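Cytidylyltransferase (Leptospira borgpetersenii serovar Hardjo-bovis, PDB 6OEW) probably acts as a metal-dependent nucleotidyltransferase of the GT-A-related cytidylyltransferase family, which would transfer a cytidylyl group from CTP to an acceptor. Local coordinates at residues T35-F40 and D108-D113; Y197-D202 and E208-C213; L30-T35 and S212-F217. All coordinates share one frame; numbering follows the deposited sequence.

Contact 1 of 3, residues T35-F40 and D108-D113. With MG (magnesium ion), chain C.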
ATOM      1  N   THR A  35       9.323 -11.206 -11.998  1.00 43.63           N
ATOM      2  CA  THR A  35      10.047 -10.152 -11.299  1.00 43.14           C
ATOM      3  C   THR A  35      10.163 -10.486  -9.808  1.00 44.77           C
ATOM      4  O   THR A  35      10.325 -11.657  -9.443  1.00 43.12           O
ATOM      5  CB  THR A  35       9.357  -8.800 -11.572  1.00 40.06           C
ATOM      6  OG1 THR A  35      10.070  -7.727 -10.941  1.00 40.07           O
ATOM      7  CG2 THR A  35       7.889  -8.804 -11.115  1.00 39.25           C
ATOM      8  N   THR A  36      10.131  -9.477  -8.947  1.00 40.35           N
ATOM      9  CA  THR A  36      10.091  -9.627  -7.498  1.00 38.95           C
ATOM     10  C   THR A  36       8.723  -9.208  -6.968  1.00 39.91           C
ATOM     11  O   THR A  36       7.906  -8.600  -7.677  1.00 31.48           O
ATOM     12  CB  THR A  36      11.183  -8.777  -6.840  1.00 39.35           C
ATOM     13  OG1 THR A  36      10.934  -7.393  -7.163  1.00 34.65           O
ATOM     14  CG2 THR A  36      12.576  -9.196  -7.344  1.00 37.46           C
ATOM     15  N   ILE A  37       8.478  -9.516  -5.691  1.00 30.61           N
ATOM     16  CA  ILE A  37       7.227  -9.077  -5.058  1.00 28.56           C
ATOM     17  C   ILE A  37       7.053  -7.564  -5.207  1.00 30.65           C
ATOM     18  O   ILE A  37       6.016  -7.082  -5.682  1.00 34.36           O
ATOM     19  CB  ILE A  37       7.194  -9.503  -3.577  1.00 35.32           C
ATOM     20  CG1 ILE A  37       6.861 -11.002  -3.463  1.00 35.46           C
ATOM     21  CG2 ILE A  37       6.224  -8.651  -2.798  1.00 33.72           C
ATOM     22  CD1 ILE A  37       5.394 -11.314  -3.668  1.00 37.84           C
ATOM     23  N   LEU A  38       8.073  -6.796  -4.827  1.00 31.24           N
ATOM     24  CA  LEU A  38       7.964  -5.340  -4.922  1.00 32.98           C
ATOM     25  C   LEU A  38       7.931  -4.872  -6.373  1.00 33.77           C
ATOM     26  O   LEU A  38       7.170  -3.955  -6.714  1.00 32.32           O
ATOM     27  CB  LEU A  38       9.116  -4.668  -4.169  1.00 28.46           C
ATOM     28  CG  LEU A  38       9.115  -3.125  -4.166  1.00 32.51           C
ATOM     29  CD1 LEU A  38       7.771  -2.517  -3.712  1.00 31.75           C
ATOM     30  CD2 LEU A  38      10.230  -2.607  -3.277  1.00 30.31           C
ATOM     31  N   GLY A  39       8.733  -5.487  -7.251  1.00 31.78           N
ATOM     32  CA  GLY A  39       8.687  -5.102  -8.662  1.00 38.41           C
ATOM     33  C   GLY A  39       7.322  -5.328  -9.297  1.00 39.79           C
ATOM     34  O   GLY A  39       6.839  -4.506 -10.087  1.00 34.92           O
ATOM     35  N   PHE A  40       6.681  -6.447  -8.961  1.00 35.53           N
ATOM     36  CA  PHE A  40       5.322  -6.709  -9.420  1.00 35.54           C
ATOM     37  C   PHE A  40       4.371  -5.591  -9.010  1.00 38.51           C
ATOM     38  O   PHE A  40       3.538  -5.139  -9.814  1.00 31.76           O
ATOM     39  CB  PHE A  40       4.852  -8.046  -8.845  1.00 32.59           C
ATOM     40  CG  PHE A  40       3.752  -8.687  -9.623  1.00 35.04           C
ATOM     41  CD1 PHE A  40       4.029  -9.743 -10.487  1.00 36.79           C
ATOM     42  CD2 PHE A  40       2.441  -8.244  -9.501  1.00 35.61           C
ATOM     43  CE1 PHE A  40       3.021 -10.357 -11.213  1.00 39.83           C
ATOM     44  CE2 PHE A  40       1.418  -8.860 -10.243  1.00 37.88           C
ATOM     45  CZ  PHE A  40       1.713  -9.903 -11.098  1.00 42.42           C
ATOM     46  N   ASP A 108       3.863  -4.787   1.276  1.00 29.32           N
ATOM     47  CA  ASP A 108       3.321  -6.136   1.392  1.00 36.85           C
ATOM     48  C   ASP A 108       1.981  -6.281   0.678  1.00 34.37           C
ATOM     49  O   ASP A 108       1.237  -7.231   0.949  1.00 33.44           O
ATOM     50  CB  ASP A 108       3.193  -6.542   2.849  1.00 43.83           C
ATOM     51  CG  ASP A 108       2.474  -5.522   3.653  1.00 41.12           C
ATOM     52  OD1 ASP A 108       1.721  -4.700   3.046  1.00 41.15           O
ATOM     53  OD2 ASP A 108       2.701  -5.519   4.884  1.00 51.98           O
ATOM     54  N   CYS A 109       1.665  -5.357  -0.223  1.00 27.32           N
ATOM     55  CA  CYS A 109       0.430  -5.395  -1.006  1.00 31.15           C
ATOM     56  C   CYS A 109       0.730  -5.484  -2.501  1.00 32.55           C
ATOM     57  O   CYS A 109       0.340  -4.598  -3.280  1.00 32.86           O
ATOM     58  CB  CYS A 109      -0.415  -4.161  -0.713  1.00 35.18           C
ATOM     59  SG  CYS A 109      -1.024  -4.078   0.970  1.00 32.42           S
ATOM     60  N   PRO A 110       1.384  -6.557  -2.942  1.00 32.40           N
ATOM     61  CA  PRO A 110       1.846  -6.608  -4.335  1.00 36.30           C
ATOM     62  C   PRO A 110       0.737  -6.631  -5.376  1.00 35.29           C
ATOM     63  O   PRO A 110       1.028  -6.320  -6.537  1.00 42.16           O
ATOM     64  CB  PRO A 110       2.654  -7.907  -4.377  1.00 39.18           C
ATOM     65  CG  PRO A 110       2.011  -8.760  -3.319  1.00 36.42           C
ATOM     66  CD  PRO A 110       1.757  -7.786  -2.212  1.00 32.87           C
ATOM     67  N   LEU A 111      -0.496  -7.022  -5.034  1.00 31.32           N
ATOM     68  CA  LEU A 111      -1.583  -7.086  -6.010  1.00 28.95           C
ATOM     69  C   LEU A 111      -2.486  -5.866  -5.955  1.00 32.24           C
ATOM     70  O   LEU A 111      -3.608  -5.913  -6.484  1.00 32.92           O
ATOM     71  CB  LEU A 111      -2.423  -8.352  -5.831  1.00 29.75           C
ATOM     72  CG  LEU A 111      -1.617  -9.662  -5.877  1.00 33.59           C
ATOM     73  CD1 LEU A 111      -2.520 -10.865  -5.921  1.00 33.84           C
ATOM     74  CD2 LEU A 111      -0.656  -9.696  -7.056  1.00 36.79           C
ATOM     75  N   ILE A 112      -2.013  -4.780  -5.335  1.00 30.01           N
ATOM     76  CA  ILE A 112      -2.774  -3.537  -5.268  1.00 35.41           C
ATOM     77  C   ILE A 112      -3.316  -3.182  -6.647  1.00 33.67           C
ATOM     78  O   ILE A 112      -2.648  -3.387  -7.668  1.00 32.27           O
ATOM     79  CB  ILE A 112      -1.875  -2.426  -4.697  1.00 35.65           C
ATOM     80  CG1 ILE A 112      -2.715  -1.236  -4.230  1.00 37.65           C
ATOM     81  CG2 ILE A 112      -0.730  -2.054  -5.692  1.00 35.62           C
ATOM     82  CD1 ILE A 112      -3.321  -1.437  -2.847  1.00 42.24           C
ATOM     83  N   ASP A 113      -4.548  -2.676  -6.680  1.00 29.11           N
ATOM     84  CA  ASP A 113      -5.269  -2.401  -7.925  1.00 31.87           C
ATOM     85  C   ASP A 113      -5.255  -0.895  -8.165  1.00 28.22           C
ATOM     86  O   ASP A 113      -5.760  -0.124  -7.338  1.00 29.30           O
ATOM     87  CB  ASP A 113      -6.700  -2.944  -7.858  1.00 33.46           C
ATOM     88  CG  ASP A 113      -7.503  -2.728  -9.163  1.00 42.96           C
ATOM     89  OD1 ASP A 113      -7.264  -1.745  -9.888  1.00 40.40           O
ATOM     90  OD2 ASP A 113      -8.400  -3.535  -9.456  1.00 50.49           O
TER
HETATM   91 MG    MG C 301       1.679  -5.140   6.462  1.00 59.90          MG
HETATM   92  O   HOH W   1       0.444  -7.159   6.083  1.00 43.07           O
HETATM   93  O   HOH W   2       3.405  -6.702   7.281  1.00 43.79           O
HETATM   94  O   HOH W   3       0.176  -4.761   8.304  1.00 57.28           O
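Phe-40 and Leu-111 meet because each first torsion turns its side chain into the space between the segments: Phe-40 holds CG anti to the backbone N (chi1 -157°), whereas Leu-111 holds CG anti to the carbonyl carbon (chi1 -55°). The elements joined belong to a cytidylyltransferase-family domain of the GT-A clan, probably a nucleotidyltransferase, in which the loop after strand 101-106 carries the metal-binding aspartate and here leans on the first turn of helix 37-45. Phe-40 CE2 lies 3.9 Å from Leu-111 CD2, approaching at a slant that is neither over the ring face nor at its edge.

Pro-110 fills the space beside this pair. Its CB sits 3.7 Å from Ile-37 O and 4.0 Å from Ile-37 CG2, the two side chains running alongside each other in the same direction. Pro-110 O lies near the plane of the Phe-40 ring, 3.8 Å from Phe-40 CD2 at the edge. No hydrogen bond crosses the contact, and Pro-110 O is buried by it with no polar partner in the model. A type I turn from Cys-109 to Ile-112 presents Pro-110 and Leu-111 together.

Each segment also holds the N-cap residue of a helix. Thr-36 OG1 N-caps helix 37-45 by accepting from Gly-39 N at 2.9 Å, and Asp-113 caps helix 114-126, its OD1 accepting from Lys-115 N. Thr-106 OG1 is hydrogen-bonded to Asp-108 OD1 and probably helps to orient the carboxylate. The other oxygen, Asp-108 OD2, binds magnesium at 1.9 Å, and three water molecules also ligate the metal.

Contact 2 of 3, residues Y197-D202 and E208-C213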
ATOM      1  N   TYR A 197     -10.720 -12.798   2.623  1.00 47.23           N
ATOM      2  CA  TYR A 197      -9.575 -13.152   1.796  1.00 46.39           C
ATOM      3  C   TYR A 197      -8.346 -12.367   2.233  1.00 43.01           C
ATOM      4  O   TYR A 197      -8.414 -11.162   2.490  1.00 44.98           O
ATOM      5  CB  TYR A 197      -9.869 -12.899   0.318  1.00 42.54           C
ATOM      6  CG  TYR A 197     -10.994 -13.754  -0.216  1.00 53.14           C
ATOM      7  CD1 TYR A 197     -10.838 -15.134  -0.377  1.00 58.01           C
ATOM      8  CD2 TYR A 197     -12.218 -13.191  -0.546  1.00 53.06           C
ATOM      9  CE1 TYR A 197     -11.883 -15.917  -0.861  1.00 65.70           C
ATOM     10  CE2 TYR A 197     -13.261 -13.962  -1.031  1.00 57.97           C
ATOM     11  CZ  TYR A 197     -13.092 -15.321  -1.187  1.00 60.13           C
ATOM     12  OH  TYR A 197     -14.134 -16.085  -1.669  1.00 62.52           O
ATOM     13  N   ARG A 198      -7.220 -13.055   2.310  1.00 41.02           N
ATOM     14  CA  ARG A 198      -5.967 -12.444   2.727  1.00 37.53           C
ATOM     15  C   ARG A 198      -5.005 -12.451   1.549  1.00 41.75           C
ATOM     16  O   ARG A 198      -4.541 -13.510   1.126  1.00 42.46           O
ATOM     17  CB  ARG A 198      -5.365 -13.189   3.913  1.00 38.64           C
ATOM     18  CG  ARG A 198      -4.011 -12.625   4.317  1.00 37.09           C
ATOM     19  CD  ARG A 198      -3.439 -13.416   5.510  1.00 52.14           C
ATOM     20  NE  ARG A 198      -4.143 -13.087   6.746  1.00 57.96           N
ATOM     21  CZ  ARG A 198      -3.839 -12.050   7.529  1.00 63.79           C
ATOM     22  NH1 ARG A 198      -2.837 -11.224   7.213  1.00 46.84           N
ATOM     23  NH2 ARG A 198      -4.545 -11.834   8.637  1.00 67.77           N
ATOM     24  N   LEU A 199      -4.704 -11.271   1.023  1.00 34.69           N
ATOM     25  CA  LEU A 199      -3.855 -11.156  -0.153  1.00 39.60           C
ATOM     26  C   LEU A 199      -2.652 -10.262   0.127  1.00 39.17           C
ATOM     27  O   LEU A 199      -2.070  -9.677  -0.791  1.00 34.94           O
ATOM     28  CB  LEU A 199      -4.681 -10.654  -1.348  1.00 34.45           C
ATOM     29  CG  LEU A 199      -5.809 -11.634  -1.723  1.00 36.83           C
ATOM     30  CD1 LEU A 199      -6.735 -11.074  -2.793  1.00 41.64           C
ATOM     31  CD2 LEU A 199      -5.235 -12.979  -2.160  1.00 42.85           C
ATOM     32  N   THR A 200      -2.265 -10.151   1.386  1.00 35.90           N
ATOM     33  CA  THR A 200      -1.024  -9.501   1.755  1.00 31.89           C
ATOM     34  C   THR A 200       0.031 -10.585   1.976  1.00 32.42           C
ATOM     35  O   THR A 200      -0.293 -11.781   2.033  1.00 36.93           O
ATOM     36  CB  THR A 200      -1.248  -8.639   3.003  1.00 42.20           C
ATOM     37  OG1 THR A 200      -0.039  -7.967   3.363  1.00 60.39           O
ATOM     38  CG2 THR A 200      -1.759  -9.482   4.138  1.00 33.72           C
ATOM     39  N   ILE A 201       1.301 -10.187   2.005  1.00 32.17           N
ATOM     40  CA  ILE A 201       2.382 -11.165   2.167  1.00 35.00           C
ATOM     41  C   ILE A 201       3.078 -10.913   3.500  1.00 35.13           C
ATOM     42  O   ILE A 201       3.790  -9.915   3.688  1.00 34.19           O
ATOM     43  CB  ILE A 201       3.370 -11.155   0.989  1.00 33.38           C
ATOM     44  CG1 ILE A 201       4.491 -12.169   1.264  1.00 35.81           C
ATOM     45  CG2 ILE A 201       3.905  -9.733   0.683  1.00 34.31           C
ATOM     46  CD1 ILE A 201       5.080 -12.749   0.024  1.00 39.63           C
ATOM     47  N   ASP A 202       2.832 -11.821   4.438  1.00 35.10           N
ATOM     48  CA  ASP A 202       3.493 -11.857   5.721  1.00 37.22           C
ATOM     49  C   ASP A 202       4.004 -13.242   6.080  1.00 38.30           C
ATOM     50  O   ASP A 202       4.801 -13.350   7.012  1.00 39.82           O
ATOM     51  CB  ASP A 202       2.550 -11.391   6.833  1.00 38.34           C
ATOM     52  CG  ASP A 202       2.259  -9.910   6.769  1.00 41.86           C
ATOM     53  OD1 ASP A 202       3.224  -9.102   6.815  1.00 42.01           O
ATOM     54  OD2 ASP A 202       1.059  -9.572   6.682  1.00 43.24           O
ATOM     55  N   GLU A 208       2.590 -18.467  -1.221  1.00 39.50           N
ATOM     56  CA  GLU A 208       2.089 -19.555  -2.058  0.57 41.48           C
ATOM     57  C   GLU A 208       0.730 -19.202  -2.648  1.00 41.27           C
ATOM     58  O   GLU A 208       0.453 -19.478  -3.820  1.00 42.09           O
ATOM     59  CB  GLU A 208       1.976 -20.840  -1.236  0.57 43.69           C
ATOM     60  CG  GLU A 208       3.296 -21.343  -0.633  0.57 46.97           C
ATOM     61  CD  GLU A 208       3.116 -22.520   0.329  0.57 51.47           C
ATOM     62  OE1 GLU A 208       1.985 -22.774   0.793  0.57 52.78           O
ATOM     63  OE2 GLU A 208       4.118 -23.194   0.624  0.57 51.78           O
ATOM     64  N   THR A 209      -0.139 -18.619  -1.818  1.00 40.50           N
ATOM     65  CA  THR A 209      -1.451 -18.148  -2.272  1.00 40.39           C
ATOM     66  C   THR A 209      -1.311 -17.122  -3.389  1.00 42.00           C
ATOM     67  O   THR A 209      -1.986 -17.206  -4.430  1.00 42.79           O
ATOM     68  CB  THR A 209      -2.203 -17.524  -1.088  1.00 39.82           C
ATOM     69  OG1 THR A 209      -2.416 -18.522  -0.081  1.00 41.60           O
ATOM     70  CG2 THR A 209      -3.568 -16.916  -1.535  1.00 39.87           C
ATOM     71  N   LEU A 210      -0.465 -16.118  -3.172  1.00 37.15           N
ATOM     72  CA  LEU A 210      -0.300 -15.059  -4.161  1.00 43.40           C
ATOM     73  C   LEU A 210       0.319 -15.603  -5.437  1.00 42.37           C
ATOM     74  O   LEU A 210      -0.040 -15.181  -6.541  1.00 37.26           O
ATOM     75  CB  LEU A 210       0.560 -13.936  -3.577  1.00 34.20           C
ATOM     76  CG  LEU A 210      -0.086 -13.168  -2.417  1.00 35.37           C
ATOM     77  CD1 LEU A 210       0.956 -12.351  -1.709  1.00 36.44           C
ATOM     78  CD2 LEU A 210      -1.200 -12.246  -2.938  1.00 35.96           C
ATOM     79  N   LYS A 211       1.249 -16.547  -5.305  1.00 39.78           N
ATOM     80  CA  LYS A 211       1.821 -17.162  -6.497  1.00 44.24           C
ATOM     81  C   LYS A 211       0.754 -17.893  -7.294  1.00 46.64           C
ATOM     82  O   LYS A 211       0.748 -17.849  -8.531  1.00 44.17           O
ATOM     83  CB  LYS A 211       2.957 -18.107  -6.098  1.00 40.65           C
ATOM     84  CG  LYS A 211       4.269 -17.360  -5.907  1.00 39.91           C
ATOM     85  CD  LYS A 211       5.392 -18.248  -5.285  1.00 42.89           C
ATOM     86  CE  LYS A 211       5.325 -19.710  -5.615  1.00 51.13           C
ATOM     87  NZ  LYS A 211       6.451 -20.503  -4.933  1.00 44.69           N
ATOM     88  N   SER A 212      -0.169 -18.558  -6.605  1.00 41.99           N
ATOM     89  CA  SER A 212      -1.244 -19.236  -7.314  1.00 49.55           C
ATOM     90  C   SER A 212      -2.166 -18.231  -8.005  1.00 48.15           C
ATOM     91  O   SER A 212      -2.555 -18.433  -9.161  1.00 44.39           O
ATOM     92  CB  SER A 212      -2.009 -20.122  -6.341  1.00 47.96           C
ATOM     93  OG  SER A 212      -1.185 -21.196  -5.936  1.00 52.47           O
ATOM     94  N   CYS A 213      -2.480 -17.128  -7.323  1.00 41.51           N
ATOM     95  CA  CYS A 213      -3.311 -16.072  -7.891  1.00 45.89           C
ATOM     96  C   CYS A 213      -2.809 -15.625  -9.253  1.00 48.69           C
ATOM     97  O   CYS A 213      -3.558 -15.631 -10.240  1.00 49.63           O
ATOM     98  CB  CYS A 213      -3.341 -14.861  -6.955  1.00 47.33           C
ATOM     99  SG  CYS A 213      -4.393 -15.014  -5.532  1.00 43.39           S
TER
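Leu-210 is the main bump of this contact, a forked side chain on helix 204-214 whose two methyls press on successive parts of the loop from Leu-199 to Ile-201. Its CD2 methyl rests against the backbone of Leu-199, 3.5 Å from Leu-199 O, while CD1 reaches further along the loop to Ile-201 CB at 3.8 Å and lies 4.0 Å from Thr-200 O. Within the loop, the hollow is lined chiefly by main chain and beta carbons. With CG anti to the carbonyl carbon (chi1 -67°), the fork leaves the helix toward the loop, and the CA atoms of Leu-199 and Leu-210 come within 6.6 Å.

Leu-199 supplies the answering bump. Its CD2 enters the groove between helix positions one turn apart, 4.3 Å from Thr-209 CG2 and 4.0 Å from Cys-213 SG. The two leucines cross at a slant, Leu-199 CB standing 4.1 Å from Leu-210 CD2. Leu-227 of helix 224-233 touches both Leu-199 and Cys-213, and Leu-111 lies against Leu-210.

Both elements belong to the cytidylyltransferase-family (GT-A clan) domain: after strand 185-187 the chain doubles back so that helix 204-214 packs on the loop just before it, burying 213 Å² over both sides. Thr-200 points the other way, its OG1 hydrogen-bonded to Asp-108 O, the carbonyl of the magnesium-binding residue. Thr-209 OG1 likewise has partners beyond the pair, at Gln-239 N and Glu-205 O. Since no hydrogen bond crosses the interface and the touching groups are mostly methyls, a sulfur and carbonyl oxygens, cohesion here rests on van der Waals fit and burial, while directional bonds run from Thr-200 and Thr-209 to partners outside the two segments.

Contact 3 of 3, residues L30-T35 and S212-F217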
ATOM      1  N   LEU A  30      11.432 -11.560  -2.957  1.00 32.80           N
ATOM      2  CA  LEU A  30      11.116 -12.910  -3.393  1.00 35.68           C
ATOM      3  C   LEU A  30      10.712 -12.931  -4.868  1.00 36.44           C
ATOM      4  O   LEU A  30      10.048 -12.001  -5.357  1.00 37.21           O
ATOM      5  CB  LEU A  30       9.982 -13.499  -2.564  1.00 34.44           C
ATOM      6  CG  LEU A  30      10.287 -13.984  -1.161  1.00 38.61           C
ATOM      7  CD1 LEU A  30       8.996 -14.256  -0.423  1.00 37.93           C
ATOM      8  CD2 LEU A  30      11.115 -15.259  -1.287  1.00 39.75           C
ATOM      9  N   PRO A  31      11.080 -13.990  -5.587  1.00 34.71           N
ATOM     10  CA  PRO A  31      10.636 -14.136  -6.978  1.00 39.00           C
ATOM     11  C   PRO A  31       9.118 -14.147  -7.048  1.00 44.57           C
ATOM     12  O   PRO A  31       8.451 -14.791  -6.235  1.00 40.82           O
ATOM     13  CB  PRO A  31      11.222 -15.489  -7.400  1.00 39.84           C
ATOM     14  CG  PRO A  31      12.355 -15.729  -6.468  1.00 49.10           C
ATOM     15  CD  PRO A  31      11.999 -15.072  -5.171  1.00 36.22           C
ATOM     16  N   PHE A  32       8.576 -13.418  -8.024  1.00 40.02           N
ATOM     17  CA  PHE A  32       7.127 -13.300  -8.175  1.00 40.59           C
ATOM     18  C   PHE A  32       6.822 -13.006  -9.640  1.00 42.05           C
ATOM     19  O   PHE A  32       7.234 -11.964 -10.163  1.00 37.43           O
ATOM     20  CB  PHE A  32       6.576 -12.198  -7.253  1.00 34.57           C
ATOM     21  CG  PHE A  32       5.084 -12.288  -7.016  1.00 40.36           C
ATOM     22  CD1 PHE A  32       4.519 -13.442  -6.502  1.00 39.03           C
ATOM     23  CD2 PHE A  32       4.256 -11.219  -7.305  1.00 37.98           C
ATOM     24  CE1 PHE A  32       3.160 -13.536  -6.282  1.00 37.01           C
ATOM     25  CE2 PHE A  32       2.874 -11.294  -7.078  1.00 34.01           C
ATOM     26  CZ  PHE A  32       2.325 -12.450  -6.566  1.00 36.39           C
ATOM     27  N   GLY A  33       6.127 -13.919 -10.309  1.00 47.72           N
ATOM     28  CA  GLY A  33       5.985 -13.780 -11.749  1.00 47.61           C
ATOM     29  C   GLY A  33       7.358 -13.736 -12.387  1.00 52.26           C
ATOM     30  O   GLY A  33       8.260 -14.501 -12.028  1.00 48.35           O
ATOM     31  N   ASP A  34       7.547 -12.813 -13.327  1.00 47.06           N
ATOM     32  CA  ASP A  34       8.860 -12.643 -13.931  1.00 47.80           C
ATOM     33  C   ASP A  34       9.697 -11.588 -13.221  1.00 44.81           C
ATOM     34  O   ASP A  34      10.702 -11.132 -13.777  1.00 48.53           O
ATOM     35  CB  ASP A  34       8.731 -12.309 -15.419  1.00 49.02           C
ATOM     36  CG  ASP A  34       8.052 -10.970 -15.672  1.00 51.78           C
ATOM     37  OD1 ASP A  34       7.575 -10.316 -14.720  1.00 48.25           O
ATOM     38  OD2 ASP A  34       8.008 -10.565 -16.848  1.00 54.81           O
ATOM     39  N   THR A  35       9.323 -11.206 -11.998  1.00 43.63           N
ATOM     40  CA  THR A  35      10.047 -10.152 -11.299  1.00 43.14           C
ATOM     41  C   THR A  35      10.163 -10.486  -9.808  1.00 44.77           C
ATOM     42  O   THR A  35      10.325 -11.657  -9.443  1.00 43.12           O
ATOM     43  CB  THR A  35       9.357  -8.800 -11.572  1.00 40.06           C
ATOM     44  OG1 THR A  35      10.070  -7.727 -10.941  1.00 40.07           O
ATOM     45  CG2 THR A  35       7.889  -8.804 -11.115  1.00 39.25           C
ATOM     46  N   SER A 212      -0.169 -18.558  -6.605  1.00 41.99           N
ATOM     47  CA  SER A 212      -1.244 -19.236  -7.314  1.00 49.55           C
ATOM     48  C   SER A 212      -2.166 -18.231  -8.005  1.00 48.15           C
ATOM     49  O   SER A 212      -2.555 -18.433  -9.161  1.00 44.39           O
ATOM     50  CB  SER A 212      -2.009 -20.122  -6.341  1.00 47.96           C
ATOM     51  OG  SER A 212      -1.185 -21.196  -5.936  1.00 52.47           O
ATOM     52  N   CYS A 213      -2.480 -17.128  -7.323  1.00 41.51           N
ATOM     53  CA  CYS A 213      -3.311 -16.072  -7.891  1.00 45.89           C
ATOM     54  C   CYS A 213      -2.809 -15.625  -9.253  1.00 48.69           C
ATOM     55  O   CYS A 213      -3.558 -15.631 -10.240  1.00 49.63           O
ATOM     56  CB  CYS A 213      -3.341 -14.861  -6.955  1.00 47.33           C
ATOM     57  SG  CYS A 213      -4.393 -15.014  -5.532  1.00 43.39           S
ATOM     58  N   ILE A 214      -1.558 -15.155  -9.310  1.00 40.30           N
ATOM     59  CA  ILE A 214      -1.109 -14.525 -10.542  1.00 42.73           C
ATOM     60  C   ILE A 214      -1.003 -15.538 -11.666  1.00 49.53           C
ATOM     61  O   ILE A 214      -0.996 -15.146 -12.841  1.00 50.09           O
ATOM     62  CB  ILE A 214       0.222 -13.776 -10.374  1.00 38.77           C
ATOM     63  CG1 ILE A 214       1.332 -14.726  -9.932  1.00 40.90           C
ATOM     64  CG2 ILE A 214       0.079 -12.616  -9.379  1.00 36.67           C
ATOM     65  CD1 ILE A 214       2.671 -14.050  -9.906  1.00 39.86           C
ATOM     66  N   SER A 215      -0.965 -16.835 -11.345  1.00 46.83           N
ATOM     67  CA  SER A 215      -0.835 -17.847 -12.387  1.00 50.76           C
ATOM     68  C   SER A 215      -2.083 -17.961 -13.260  1.00 47.78           C
ATOM     69  O   SER A 215      -2.010 -18.572 -14.327  1.00 52.53           O
ATOM     70  CB  SER A 215      -0.487 -19.210 -11.770  1.00 54.46           C
ATOM     71  OG  SER A 215      -1.615 -19.853 -11.204  1.00 54.06           O
ATOM     72  N   TYR A 216      -3.205 -17.366 -12.863  1.00 49.17           N
ATOM     73  CA  TYR A 216      -4.423 -17.413 -13.668  1.00 53.19           C
ATOM     74  C   TYR A 216      -4.563 -16.230 -14.605  1.00 53.41           C
ATOM     75  O   TYR A 216      -5.564 -16.140 -15.318  1.00 59.71           O
ATOM     76  CB  TYR A 216      -5.662 -17.479 -12.777  1.00 53.27           C
ATOM     77  CG  TYR A 216      -5.822 -18.804 -12.093  1.00 55.34           C
ATOM     78  CD1 TYR A 216      -6.765 -19.724 -12.533  1.00 59.62           C
ATOM     79  CD2 TYR A 216      -5.015 -19.147 -11.021  1.00 51.41           C
ATOM     80  CE1 TYR A 216      -6.909 -20.941 -11.913  1.00 60.49           C
ATOM     81  CE2 TYR A 216      -5.149 -20.361 -10.398  1.00 55.08           C
ATOM     82  CZ  TYR A 216      -6.098 -21.253 -10.844  1.00 58.78           C
ATOM     83  OH  TYR A 216      -6.234 -22.470 -10.220  1.00 55.62           O
ATOM     84  N   PHE A 217      -3.595 -15.330 -14.626  1.00 50.73           N
ATOM     85  CA  PHE A 217      -3.679 -14.139 -15.451  1.00 54.97           C
ATOM     86  C   PHE A 217      -2.430 -14.020 -16.307  1.00 58.30           C
ATOM     87  O   PHE A 217      -1.318 -14.290 -15.848  1.00 54.18           O
ATOM     88  CB  PHE A 217      -3.861 -12.892 -14.587  1.00 52.46           C
ATOM     89  CG  PHE A 217      -5.093 -12.934 -13.745  1.00 52.81           C
ATOM     90  CD1 PHE A 217      -6.331 -12.632 -14.297  1.00 51.32           C
ATOM     91  CD2 PHE A 217      -5.021 -13.301 -12.409  1.00 54.59           C
ATOM     92  CE1 PHE A 217      -7.479 -12.679 -13.530  1.00 55.18           C
ATOM     93  CE2 PHE A 217      -6.164 -13.342 -11.628  1.00 58.26           C
ATOM     94  CZ  PHE A 217      -7.395 -13.037 -12.191  1.00 53.87           C
TER
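Ile-214 places its CD1 methyl over the Phe-32 ring in a CH-pi contact, joining a small beta hairpin, strands 31-32 and 35-36, to Ile-214, late in helix 204-214. The methyl is 3.7 Å from the ring centroid and only 12° off the normal, evidence that it sits over the centre of the face. In Ile-214 a chi1 of 60° turns CG1 toward the ring, and the extended second torsion carries CD1 over its face.

Apolar contact adds to this. The other branch, Ile-214 CG2, touches the far rim of the ring, 3.6 Å from Phe-32 CZ. CD1 also abuts the main chain of the hairpin, 3.5 Å from Gly-33 N. Beyond the pair, Phe-40 packs edge-to-face with Phe-32, and Leu-210 touches the same aromatic side chain.

Hydrogen bonds shape each segment but do not cross between them. A type II' turn from Phe-32 to Thr-35, with Gly-33 at its second position, is closed by Phe-32 N to Thr-35 O and by Thr-35 N to Phe-32 O, each 2.9 Å. In 212-217, a type I turn runs from Ile-214 to Phe-217. Within it, Ser-215 donates through OG back to Ser-212 O at 2.7 Å, meeting the carbonyl at a C=O...donor angle of 134°.

The three contacts form one cluster on the same side of the chain's centre: contact 1 lies about 11 Å from contact 2 and 9 Å from contact 3, centre to centre, and contacts 2 and 3 are about 10 Å apart. Contact 3 closes the longest loop, with contact 1 nested inside it; contact 2 opens after contact 1 has closed. Contacts 2 and 3 share Ser-212 and Cys-213 on helix 204-214, while contacts 1 and 3 share Thr-35 in the hairpin. Late-chain helix 204-214 thus packs against early elements and the metal-bearing loop, and the backbone bond from Ile-201 N to Asp-108 O ties contact 2 to the magnesium site.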